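Local coordinates for molybdenum cofactor carrier protein (Chlamydomonas reinhardtii, PDB 2IZ6), which probably binds the molybdenum cofactor and carries it from its synthesis to the enzymes that use it, at residues K39-H44 with G163-V168; I92-G97 with N102-S107; L126-K131 with T148-G153; W46-G51 with H59-G64. All blocks are in the same frame, centred on the assembly; numbering follows the deposited sequence. Where two conformers were deposited one is given.

Overall arrangement
Contacts 1, 3 and 4 join elements of a single alpha/beta fold built on one parallel sheet, and contact 2 joins the end of strand 90-93, at one edge of that sheet, to the loop that follows. Contact 4, nearest the chain's centre, is wholly buried and almost purely apolar, strand against helix. Contact 1, about 12 Å from it between centres and touching it through Trp46, sets two helices side by side, with a histidine at the margin. Contact 3 pairs two helix ends farther out, where a water joins polar groups over a leucine core. Contact 2 is buried as well, yet mixes amides with methyls, and other subunits pack around it.

Contact 1 (K39-H44 with G163-V168); sequences KQIATH and GAIAAV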
loop_
_atom_site.group_PDB
_atom_site.type_symbol
_atom_site.label_atom_id
_atom_site.label_comp_id
_atom_site.label_asym_id
_atom_site.label_seq_id
_atom_site.Cartn_x
_atom_site.Cartn_y
_atom_site.Cartn_z
ATOM N N LYS A 39 28.651 -7.960 4.467
ATOM C CA LYS A 39 29.625 -9.119 4.511
ATOM C C LYS A 39 29.326 -9.997 5.669
ATOM O O LYS A 39 29.206 -11.179 5.490
ATOM C CB LYS A 39 31.091 -8.587 4.508
ATOM C CG LYS A 39 31.534 -8.031 3.270
ATOM C CD LYS A 39 33.076 -7.934 3.351
ATOM C CE LYS A 39 33.629 -6.686 2.747
ATOM N NZ LYS A 39 35.078 -6.511 3.253
ATOM N N GLN A 40 29.124 -9.419 6.845
ATOM C CA GLN A 40 29.008 -10.185 8.070
ATOM C C GLN A 40 27.699 -10.827 8.109
ATOM O O GLN A 40 27.564 -11.952 8.596
ATOM C CB GLN A 40 29.318 -9.280 9.262
ATOM C CG GLN A 40 30.762 -8.818 9.249
ATOM C CD GLN A 40 31.809 -9.940 9.252
ATOM O OE1 GLN A 40 31.577 -11.052 9.803
ATOM N NE2 GLN A 40 32.998 -9.634 8.711
ATOM N N ILE A 41 26.672 -10.137 7.603
ATOM C CA ILE A 41 25.367 -10.766 7.556
ATOM C C ILE A 41 25.430 -12.045 6.728
ATOM O O ILE A 41 24.880 -13.053 7.132
ATOM C CB ILE A 41 24.251 -9.756 7.030
ATOM C CG1 ILE A 41 23.997 -8.699 8.104
ATOM C CG2 ILE A 41 23.030 -10.435 6.438
ATOM C CD1 ILE A 41 23.268 -7.494 7.564
ATOM N N ALA A 42 25.955 -11.985 5.551
ATOM C CA ALA A 42 26.076 -13.175 4.696
ATOM C C ALA A 42 26.925 -14.299 5.289
ATOM O O ALA A 42 26.581 -15.470 5.192
ATOM C CB ALA A 42 26.591 -12.825 3.418
ATOM N N THR A 43 27.974 -13.893 5.951
ATOM C CA THR A 43 28.931 -14.837 6.562
ATOM C C THR A 43 28.283 -15.624 7.684
ATOM O O THR A 43 28.565 -16.802 7.880
ATOM C CB THR A 43 30.162 -14.092 7.072
ATOM O OG1 THR A 43 30.857 -13.415 5.971
ATOM C CG2 THR A 43 31.108 -15.049 7.805
ATOM N N HIS A 44 27.341 -14.981 8.404
ATOM C CA HIS A 44 26.513 -15.652 9.368
ATOM C C HIS A 44 25.384 -16.481 8.795
ATOM O O HIS A 44 24.590 -17.044 9.541
ATOM C CB HIS A 44 25.988 -14.622 10.396
ATOM C CG HIS A 44 27.027 -14.193 11.379
ATOM N ND1 HIS A 44 28.009 -13.288 11.064
ATOM C CD2 HIS A 44 27.303 -14.637 12.635
ATOM C CE1 HIS A 44 28.823 -13.143 12.104
ATOM N NE2 HIS A 44 28.390 -13.920 13.087
ATOM N N GLY A 163 29.622 -4.719 16.891
ATOM C CA GLY A 163 28.596 -4.581 17.894
ATOM C C GLY A 163 27.217 -4.819 17.343
ATOM O O GLY A 163 26.371 -5.467 18.008
ATOM N N ALA A 164 26.976 -4.307 16.161
ATOM C CA ALA A 164 25.710 -4.529 15.454
ATOM C C ALA A 164 25.441 -5.990 15.189
ATOM O O ALA A 164 24.362 -6.512 15.461
ATOM C CB ALA A 164 25.675 -3.659 14.138
ATOM N N ILE A 165 26.449 -6.714 14.679
ATOM C CA ILE A 165 26.347 -8.123 14.408
ATOM C C ILE A 165 26.106 -8.923 15.693
ATOM O O ILE A 165 25.301 -9.813 15.756
ATOM C CB ILE A 165 27.584 -8.614 13.605
ATOM C CG1 ILE A 165 27.608 -7.976 12.207
ATOM C CG2 ILE A 165 27.669 -10.168 13.574
ATOM C CD1 ILE A 165 26.479 -8.494 11.252
ATOM N N ALA A 166 26.836 -8.579 16.752
ATOM C CA ALA A 166 26.629 -9.230 18.033
ATOM C C ALA A 166 25.242 -9.019 18.532
ATOM O O ALA A 166 24.654 -9.958 19.077
ATOM C CB ALA A 166 27.667 -8.698 19.055
ATOM N N ALA A 167 24.683 -7.810 18.368
ATOM C CA ALA A 167 23.283 -7.524 18.793
ATOM C C ALA A 167 22.287 -8.390 18.011
ATOM O O ALA A 167 21.398 -9.028 18.589
ATOM C CB ALA A 167 22.964 -6.061 18.658
ATOM N N VAL A 168 22.472 -8.441 16.697
ATOM C CA VAL A 168 21.640 -9.250 15.853
ATOM C C VAL A 168 21.726 -10.742 16.297
ATOM O O VAL A 168 20.745 -11.419 16.408
ATOM C CB VAL A 168 21.984 -9.106 14.373
ATOM C CG1 VAL A 168 21.131 -10.074 13.500
ATOM C CG2 VAL A 168 21.758 -7.650 13.880
#
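Gln40 opens the contact by meeting Ile165 with its stem and not with its amide: CB of Gln40 lies 3.6 Å from CD1 of Ile165, and CG1 of the isoleucine is just as near. The chain then bends at chi2 (-58°) and carries the amide off the helix-helix seam, where its NE2 is hydrogen-bonded to Glu36. Ile41, next along helix 28-43, comes in at a slant and sets its CG1 4.0 Å from CD1 of Ile165. This same methyl thus fits against two consecutive residues of the helix.

His44, just past the helix end, receives the other branch of Ile165. CG2 of Ile165 approaches CE1 of His44 to 3.5 Å on an oblique path. The ring's rotation is fixed by a bond back into its own segment, from ND1 of His44 to O of Gln40, 2.8 Å long with an N-H...O angle of 158°. That oxygen lies in the ring plane. The backbone N of His44 reaches the same carbonyl from the opposite face, so two donors of one residue grip the oxygen at the end of the helix. Trp46 stacks on His44 and also touches Ile41, extending the apolar patch toward the sheet.

Between these two segments no hydrogen bond forms, and packing makes the contact, with one forked isoleucine of helix 161-173 filling the seam. The Gln40 amide and ND1 of His44 find partners on their own side, and directional bonding orients the imidazole without tying the segments to each other.

Contact 2 (I92-G97 with N102-S107); sequences IVTGLG and NINALS
Ile92, Thr94 and Leu96 face Asn102 and Asn104 in a buried contact of methyls against amides, formed where strand 90-93 runs into a loop and the chain turns back toward strand 110-114. Ile92 lays its CG2 methyl near the amide of Asn104, the two side chains crossing at about a right angle, and Thr94 turns its methyl to the same amide. Farther along, CD1 of Leu96 stands 4.0 Å from ND2 of Asn102.

Each side is also folded upon itself. OG1 of Thr94 accepts from N of Leu96 at 3.2 Å, an ST turn, while OD1 of Asn102 takes N of Asn104 at 2.8 Å, an Asx turn. A water bridges the two turns: it lies 2.6 Å from OG1 of Thr94 and donates a longer bond of 3.3 Å to O of Asn102.

The second subunit continues the pattern, its Asn104 packing on Ile92 and its Ser107 bonding to N of Val93, and Leu96 meets Leu96 of the second and the third subunit. With no direct hydrogen bond between them, the two segments meet by packing and a single water-mediated link, while the ST and Asx turns order each segment internally and both segments also meet the second subunit.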
loop_
_atom_site.group_PDB
_atom_site.type_symbol
_atom_site.label_atom_id
_atom_site.label_comp_id
_atom_site.label_asym_id
_atom_site.label_seq_id
_atom_site.Cartn_x
_atom_site.Cartn_y
_atom_site.Cartn_z
ATOM N N ILE A 92 12.143 -7.693 -5.353
ATOM C CA ILE A 92 10.743 -7.624 -4.951
ATOM C C ILE A 92 10.240 -6.238 -5.376
ATOM O O ILE A 92 10.755 -5.214 -4.936
ATOM C CB ILE A 92 10.547 -7.874 -3.430
ATOM C CG1 ILE A 92 10.977 -9.285 -3.034
ATOM C CG2 ILE A 92 9.110 -7.607 -3.023
ATOM C CD1 ILE A 92 10.165 -10.410 -3.621
ATOM N N VAL A 93 9.225 -6.221 -6.216
ATOM C CA VAL A 93 8.679 -4.980 -6.773
ATOM C C VAL A 93 7.291 -4.771 -6.179
ATOM O O VAL A 93 6.411 -5.571 -6.432
ATOM C CB VAL A 93 8.579 -5.070 -8.285
ATOM C CG1 VAL A 93 8.093 -3.718 -8.879
ATOM C CG2 VAL A 93 9.858 -5.368 -8.896
ATOM N N THR A 94 7.104 -3.690 -5.383
ATOM C CA THR A 94 5.945 -3.542 -4.457
ATOM C C THR A 94 4.764 -2.874 -5.133
ATOM O O THR A 94 3.604 -3.069 -4.708
ATOM C CB THR A 94 6.262 -2.644 -3.233
ATOM O OG1 THR A 94 6.622 -1.351 -3.728
ATOM C CG2 THR A 94 7.403 -3.201 -2.359
ATOM N N GLY A 95 5.068 -2.043 -6.128
ATOM C CA GLY A 95 4.087 -1.338 -6.872
ATOM C C GLY A 95 3.395 -0.403 -5.946
ATOM O O GLY A 95 2.191 -0.238 -6.094
ATOM N N LEU A 96 4.150 0.180 -4.995
ATOM C CA LEU A 96 3.614 1.154 -4.036
ATOM C C LEU A 96 4.373 2.467 -4.279
ATOM O O LEU A 96 5.102 2.610 -5.250
ATOM C CB LEU A 96 3.674 0.632 -2.584
ATOM C CG LEU A 96 2.769 -0.558 -2.142
ATOM C CD1 LEU A 96 3.030 -0.892 -0.652
ATOM C CD2 LEU A 96 1.333 -0.370 -2.352
ATOM N N GLY A 97 4.166 3.487 -3.481
ATOM C CA GLY A 97 4.825 4.759 -3.854
ATOM C C GLY A 97 6.367 4.755 -3.860
ATOM O O GLY A 97 7.039 3.732 -3.645
ATOM N N ASN A 102 9.768 1.755 1.418
ATOM C CA ASN A 102 9.253 0.466 1.826
ATOM C C ASN A 102 10.182 -0.629 1.324
ATOM O O ASN A 102 10.428 -0.695 0.095
ATOM C CB ASN A 102 7.877 0.194 1.208
ATOM C CG ASN A 102 7.064 -0.758 2.021
ATOM O OD1 ASN A 102 7.589 -1.726 2.600
ATOM N ND2 ASN A 102 5.759 -0.422 2.177
ATOM N N ILE A 103 10.707 -1.426 2.249
ATOM C CA ILE A 103 11.467 -2.622 1.898
ATOM C C ILE A 103 10.788 -3.885 2.452
ATOM O O ILE A 103 11.411 -4.898 2.686
ATOM C CB ILE A 103 12.932 -2.459 2.367
ATOM C CG1 ILE A 103 13.035 -2.401 3.906
ATOM C CG2 ILE A 103 13.532 -1.260 1.637
ATOM C CD1 ILE A 103 14.552 -2.629 4.507
ATOM N N ASN A 104 9.465 -3.840 2.603
ATOM C CA ASN A 104 8.769 -4.913 3.304
ATOM C C ASN A 104 9.503 -5.347 4.609
ATOM O O ASN A 104 9.644 -6.535 4.952
ATOM C CB ASN A 104 8.539 -6.112 2.326
ATOM C CG ASN A 104 7.454 -5.803 1.260
ATOM O OD1 ASN A 104 6.638 -4.916 1.404
ATOM N ND2 ASN A 104 7.445 -6.564 0.215
ATOM N N ALA A 105 9.954 -4.362 5.364
ATOM C CA ALA A 105 10.774 -4.614 6.549
ATOM C C ALA A 105 10.175 -5.497 7.606
ATOM O O ALA A 105 10.942 -6.043 8.372
ATOM C CB ALA A 105 11.141 -3.262 7.162
ATOM N N LEU A 106 8.822 -5.552 7.751
ATOM C CA LEU A 106 8.096 -6.528 8.656
ATOM C C LEU A 106 8.512 -8.023 8.392
ATOM O O LEU A 106 8.197 -8.920 9.163
ATOM C CB LEU A 106 6.555 -6.398 8.568
ATOM C CG LEU A 106 5.667 -5.200 9.044
ATOM C CD1 LEU A 106 4.221 -5.478 8.837
ATOM C CD2 LEU A 106 5.911 -4.865 10.518
ATOM N N SER A 107 9.160 -8.285 7.282
ATOM C CA SER A 107 9.666 -9.573 6.948
ATOM C C SER A 107 10.933 -9.887 7.732
ATOM O O SER A 107 11.305 -11.033 7.841
ATOM C CB SER A 107 10.011 -9.637 5.458
ATOM O OG SER A 107 8.949 -9.106 4.642
HETATM O O HOH W 1 8.289 0.065 -2.251
#

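Contact 3 (L126-K131 with T148-G153); sequences LALKAK and TSLDAG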
loop_
_atom_site.group_PDB
_atom_site.type_symbol
_atom_site.label_atom_id
_atom_site.label_comp_id
_atom_site.label_asym_id
_atom_site.label_seq_id
_atom_site.Cartn_x
_atom_site.Cartn_y
_atom_site.Cartn_z
ATOM N N LEU A 126 8.208 2.444 12.296
ATOM C CA LEU A 126 7.219 1.393 11.975
ATOM C C LEU A 126 7.661 0.006 12.494
ATOM O O LEU A 126 6.790 -0.845 12.814
ATOM C CB LEU A 126 6.856 1.404 10.512
ATOM C CG LEU A 126 6.105 2.661 10.098
ATOM C CD1 LEU A 126 5.810 2.786 8.586
ATOM C CD2 LEU A 126 4.784 2.789 10.847
ATOM N N ALA A 127 8.920 -0.316 12.490
ATOM C CA ALA A 127 9.467 -1.535 13.074
ATOM C C ALA A 127 9.142 -1.553 14.537
ATOM O O ALA A 127 8.690 -2.547 15.052
ATOM C CB ALA A 127 10.960 -1.646 12.861
ATOM N N LEU A 128 9.348 -0.446 15.245
ATOM C CA LEU A 128 8.999 -0.394 16.667
ATOM C C LEU A 128 7.547 -0.497 16.889
ATOM O O LEU A 128 7.146 -1.156 17.852
ATOM C CB LEU A 128 9.543 0.839 17.369
ATOM C CG LEU A 128 11.075 0.991 17.266
ATOM C CD1 LEU A 128 11.523 2.333 17.814
ATOM C CD2 LEU A 128 11.803 -0.128 18.059
ATOM N N LYS A 129 6.727 0.114 16.017
ATOM C CA LYS A 129 5.277 -0.071 16.143
ATOM C C LYS A 129 4.869 -1.549 16.062
ATOM O O LYS A 129 3.979 -2.014 16.788
ATOM C CB LYS A 129 4.566 0.783 15.099
ATOM C CG LYS A 129 3.060 0.712 15.114
ATOM C CD LYS A 129 2.439 1.772 14.132
ATOM C CE LYS A 129 0.955 1.501 13.753
ATOM N NZ LYS A 129 0.064 1.105 14.869
ATOM N N ALA A 130 5.576 -2.294 15.202
ATOM C CA ALA A 130 5.347 -3.735 15.038
ATOM C C ALA A 130 6.003 -4.572 16.140
ATOM O O ALA A 130 5.942 -5.822 16.061
ATOM C CB ALA A 130 5.885 -4.173 13.708
ATOM N N LYS A 131 6.679 -3.928 17.094
ATOM C CA LYS A 131 7.414 -4.590 18.178
ATOM C C LYS A 131 8.545 -5.489 17.668
ATOM O O LYS A 131 8.838 -6.559 18.183
ATOM C CB LYS A 131 6.458 -5.337 19.131
ATOM C CG LYS A 131 5.256 -4.526 19.559
ATOM C CD LYS A 131 5.589 -3.363 20.393
ATOM C CE LYS A 131 4.276 -2.592 20.733
ATOM N NZ LYS A 131 4.528 -1.440 21.676
ATOM N N THR A 148 15.311 5.387 21.485
ATOM C CA THR A 148 15.287 4.747 22.819
ATOM C C THR A 148 14.119 5.225 23.700
ATOM O O THR A 148 13.554 4.431 24.444
ATOM C CB THR A 148 16.627 4.938 23.580
ATOM O OG1 THR A 148 17.687 4.401 22.796
ATOM C CG2 THR A 148 16.571 4.282 24.991
ATOM N N SER A 149 13.746 6.477 23.620
ATOM C CA SER A 149 12.522 6.931 24.329
ATOM C C SER A 149 11.244 6.286 23.803
ATOM O O SER A 149 10.298 6.153 24.589
ATOM C CB SER A 149 12.337 8.464 24.274
ATOM O OG SER A 149 11.988 9.001 22.969
ATOM N N LEU A 150 11.179 5.957 22.501
ATOM C CA LEU A 150 9.989 5.270 21.945
ATOM C C LEU A 150 9.811 3.885 22.484
ATOM O O LEU A 150 8.685 3.458 22.758
ATOM C CB LEU A 150 9.968 5.185 20.408
ATOM C CG LEU A 150 9.835 6.486 19.636
ATOM C CD1 LEU A 150 9.743 6.205 18.182
ATOM C CD2 LEU A 150 8.622 7.329 20.088
ATOM N N ASP A 151 10.906 3.139 22.590
ATOM C CA ASP A 151 10.859 1.800 23.154
ATOM C C ASP A 151 12.244 1.339 23.541
ATOM O O ASP A 151 13.026 0.883 22.703
ATOM C CB ASP A 151 10.192 0.812 22.170
ATOM C CG ASP A 151 9.835 -0.502 22.829
ATOM O OD1 ASP A 151 10.637 -1.006 23.643
ATOM O OD2 ASP A 151 8.770 -1.067 22.500
ATOM N N ALA A 152 12.570 1.465 24.830
ATOM C CA ALA A 152 13.927 1.195 25.270
ATOM C C ALA A 152 14.269 -0.274 25.087
ATOM O O ALA A 152 15.416 -0.587 24.843
ATOM C CB ALA A 152 14.123 1.613 26.751
ATOM N N GLY A 153 13.270 -1.154 25.152
ATOM C CA GLY A 153 13.526 -2.570 25.115
ATOM C C GLY A 153 13.848 -3.113 23.745
ATOM O O GLY A 153 14.355 -4.203 23.623
HETATM O O HOH W 2 7.094 -0.071 20.458
#
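Leu128 and Asp151 bury the most surface here, with Leu150 the third partner, and between them they divide the contact into an apolar half and a polar one. In the apolar half, CD1 of Leu128 rests 4.2 Å from CB of Leu150, the two side chains crossing nearly perpendicular. Leu128 also touches Val134 and Val155 of the sheet, and Leu154, so this buried leucine packs against both the second helix and the sheet.

Asp151, the first residue to leave helix 141-150, supplies the polar half. With CG swung opposite the backbone N (chi1 -167°), its carboxylate reaches back over the gap toward helix 118-129. A water donates to OD2 of Asp151 at 2.8 Å and to O of Leu128 at 2.8 Å. The same water accepts from NZ of Lys131 at 3.2 Å. Lys131 and Asp151 are too far apart for a salt bridge, NZ standing 4.3 Å from OD2, but their opposite charges probably attract across the water. The other oxygen, OD1 of Asp151, turns back into its own segment and takes a weak bond from N of Gly153, with a further weak one from N of Leu154.

Lys131 owes its position to a Schellman motif. It is the first residue beyond helix 118-129 to leave helical angles, with positive phi, and its N bonds to O of Leu128 at 2.9 Å, the carbonyl to which the water also donates.

Two successive helices thus meet at their C-terminal ends on one face of the parallel sheet, with strand 134-137 between them in sequence, an arrangement characteristic of Rossmann-like alpha/beta folds.

Contact 4 (W46-G51 with H59-G64); sequences WILLTG and HEAMKG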
loop_
_atom_site.group_PDB
_atom_site.type_symbol
_atom_site.label_atom_id
_atom_site.label_comp_id
_atom_site.label_asym_id
_atom_site.label_seq_id
_atom_site.Cartn_x
_atom_site.Cartn_y
_atom_site.Cartn_z
ATOM N N TRP A 46 22.787 -15.472 7.024
ATOM C CA TRP A 46 21.562 -14.735 7.015
ATOM C C TRP A 46 21.286 -14.161 5.617
ATOM O O TRP A 46 22.203 -13.876 4.873
ATOM C CB TRP A 46 21.540 -13.635 8.083
ATOM C CG TRP A 46 21.938 -14.094 9.432
ATOM C CD1 TRP A 46 21.664 -15.317 10.031
ATOM C CD2 TRP A 46 22.551 -13.289 10.446
ATOM N NE1 TRP A 46 22.261 -15.330 11.310
ATOM C CE2 TRP A 46 22.802 -14.107 11.572
ATOM C CE3 TRP A 46 23.126 -12.015 10.410
ATOM C CZ2 TRP A 46 23.487 -13.626 12.716
ATOM C CZ3 TRP A 46 23.844 -11.543 11.544
ATOM C CH2 TRP A 46 23.971 -12.361 12.692
ATOM N N ILE A 47 19.994 -13.974 5.334
ATOM C CA ILE A 47 19.513 -13.290 4.122
ATOM C C ILE A 47 19.472 -11.769 4.385
ATOM O O ILE A 47 19.023 -11.376 5.447
ATOM C CB ILE A 47 18.129 -13.778 3.706
ATOM C CG1 ILE A 47 18.091 -15.265 3.328
ATOM C CG2 ILE A 47 17.603 -12.973 2.537
ATOM C CD1 ILE A 47 16.690 -15.866 3.213
ATOM N N LEU A 48 20.027 -10.971 3.455
ATOM C CA LEU A 48 19.918 -9.524 3.528
ATOM C C LEU A 48 18.683 -9.064 2.777
ATOM O O LEU A 48 18.542 -9.404 1.611
ATOM C CB LEU A 48 21.126 -8.930 2.872
ATOM C CG LEU A 48 21.172 -7.388 2.648
ATOM C CD1 LEU A 48 21.160 -6.711 4.005
ATOM C CD2 LEU A 48 22.396 -6.917 1.830
ATOM N N LEU A 49 17.908 -8.195 3.413
ATOM C CA LEU A 49 16.737 -7.576 2.820
ATOM C C LEU A 49 16.980 -6.097 2.875
ATOM O O LEU A 49 17.213 -5.545 3.955
ATOM C CB LEU A 49 15.498 -7.929 3.675
ATOM C CG LEU A 49 14.165 -7.284 3.297
ATOM C CD1 LEU A 49 13.677 -7.756 2.020
ATOM C CD2 LEU A 49 13.051 -7.676 4.307
ATOM N N THR A 50 16.979 -5.406 1.719
ATOM C CA THR A 50 17.213 -3.971 1.681
ATOM C C THR A 50 16.609 -3.376 0.416
ATOM O O THR A 50 15.963 -4.077 -0.350
ATOM C CB THR A 50 18.737 -3.640 1.868
ATOM O OG1 THR A 50 18.956 -2.250 2.108
ATOM C CG2 THR A 50 19.505 -4.051 0.675
ATOM N N GLY A 51 16.761 -2.072 0.247
ATOM C CA GLY A 51 16.309 -1.419 -0.982
ATOM C C GLY A 51 17.129 -1.855 -2.173
ATOM O O GLY A 51 18.345 -2.094 -2.032
ATOM N N HIS A 59 22.885 -0.227 -1.204
ATOM C CA HIS A 59 23.663 -0.836 -2.260
ATOM C C HIS A 59 24.978 -1.400 -1.734
ATOM O O HIS A 59 25.392 -2.479 -2.067
ATOM C CB HIS A 59 23.889 0.167 -3.372
ATOM C CG HIS A 59 24.710 -0.367 -4.501
ATOM N ND1 HIS A 59 24.360 -1.480 -5.243
ATOM C CD2 HIS A 59 25.894 0.057 -4.989
ATOM C CE1 HIS A 59 25.304 -1.716 -6.141
ATOM N NE2 HIS A 59 26.231 -0.779 -6.030
ATOM N N GLU A 60 25.617 -0.664 -0.844
ATOM C CA GLU A 60 26.857 -1.168 -0.239
ATOM C C GLU A 60 26.653 -2.441 0.551
ATOM O O GLU A 60 27.485 -3.338 0.453
ATOM C CB GLU A 60 27.541 -0.110 0.629
ATOM C CG GLU A 60 28.200 1.019 -0.193
ATOM C CD GLU A 60 29.373 0.496 -0.988
ATOM O OE1 GLU A 60 29.961 -0.522 -0.599
ATOM O OE2 GLU A 60 29.686 1.090 -2.042
ATOM N N ALA A 61 25.577 -2.485 1.323
ATOM C CA ALA A 61 25.262 -3.656 2.074
ATOM C C ALA A 61 25.065 -4.847 1.107
ATOM O O ALA A 61 25.524 -5.995 1.342
ATOM C CB ALA A 61 24.075 -3.381 2.929
ATOM N N MET A 62 24.375 -4.569 0.006
ATOM C CA MET A 62 24.026 -5.603 -0.961
ATOM C C MET A 62 25.267 -6.150 -1.657
ATOM O O MET A 62 25.361 -7.348 -1.928
ATOM C CB MET A 62 23.041 -5.056 -1.997
ATOM C CG MET A 62 21.700 -4.636 -1.418
ATOM S SD MET A 62 20.302 -5.295 -2.345
ATOM C CE MET A 62 20.763 -7.021 -2.472
ATOM N N LYS A 63 26.218 -5.267 -1.943
ATOM C CA LYS A 63 27.475 -5.671 -2.546
ATOM C C LYS A 63 28.294 -6.510 -1.611
ATOM O O LYS A 63 28.957 -7.478 -1.996
ATOM C CB LYS A 63 28.274 -4.443 -2.926
ATOM C CG LYS A 63 27.738 -3.766 -4.153
ATOM C CD LYS A 63 28.806 -2.812 -4.765
ATOM C CE LYS A 63 29.026 -1.557 -3.893
ATOM N NZ LYS A 63 30.214 -0.755 -4.302
ATOM N N GLY A 64 28.299 -6.112 -0.349
ATOM C CA GLY A 64 28.998 -6.850 0.691
ATOM C C GLY A 64 28.496 -8.261 0.927
ATOM O O GLY A 64 29.265 -9.213 0.992
#
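Leu48 and Met62 carry the largest, nearly equal shares of this contact, the leucine driving one methyl into helix 57-67. Its CG lies trans to the backbone N (chi1 172°), and chi2 of 64° then turns CD2 onto the helix backbone. There CD2 of Leu48 comes within 3.3 Å of O of Ala61. The same CD2 of Leu48 lies 3.5 Å from CA of Met62. The side chains add to this more loosely: CD2 of Leu48 is 4.0 Å from CG of Met62, and CB of Ala61 is at much the same range. The leucine tip thus meets the helix backbone at the Ala61-Met62 link more closely than it meets either side chain.

Thr50, two residues on and pointing the same way, has its OG1 opposite the backbone N and bonded to O of Val18 in the next strand, with CG2 as the branch facing Met62. The two side chains run past each other in opposite directions; their exact spacing is doubtful. Met62 folds at chi2 and chi3, and its SD ends 3.8 Å from O of Gly51, at the end of the strand.

Within the helix, Lys63 sets its CG over one face of the His59 ring, offset toward the rim, and sends NZ to OE2 of Glu60 in a 3.0 Å salt bridge.

Strand and helix axes, 8.4 Å apart at closest, run at 149° to each other, as the first two elements of the beta-alpha-beta unit completed by strand 72-76. Strand 15-19 flanks Leu48 on the sheet, and helix 28-43 lies beside Glu60 and Lys63.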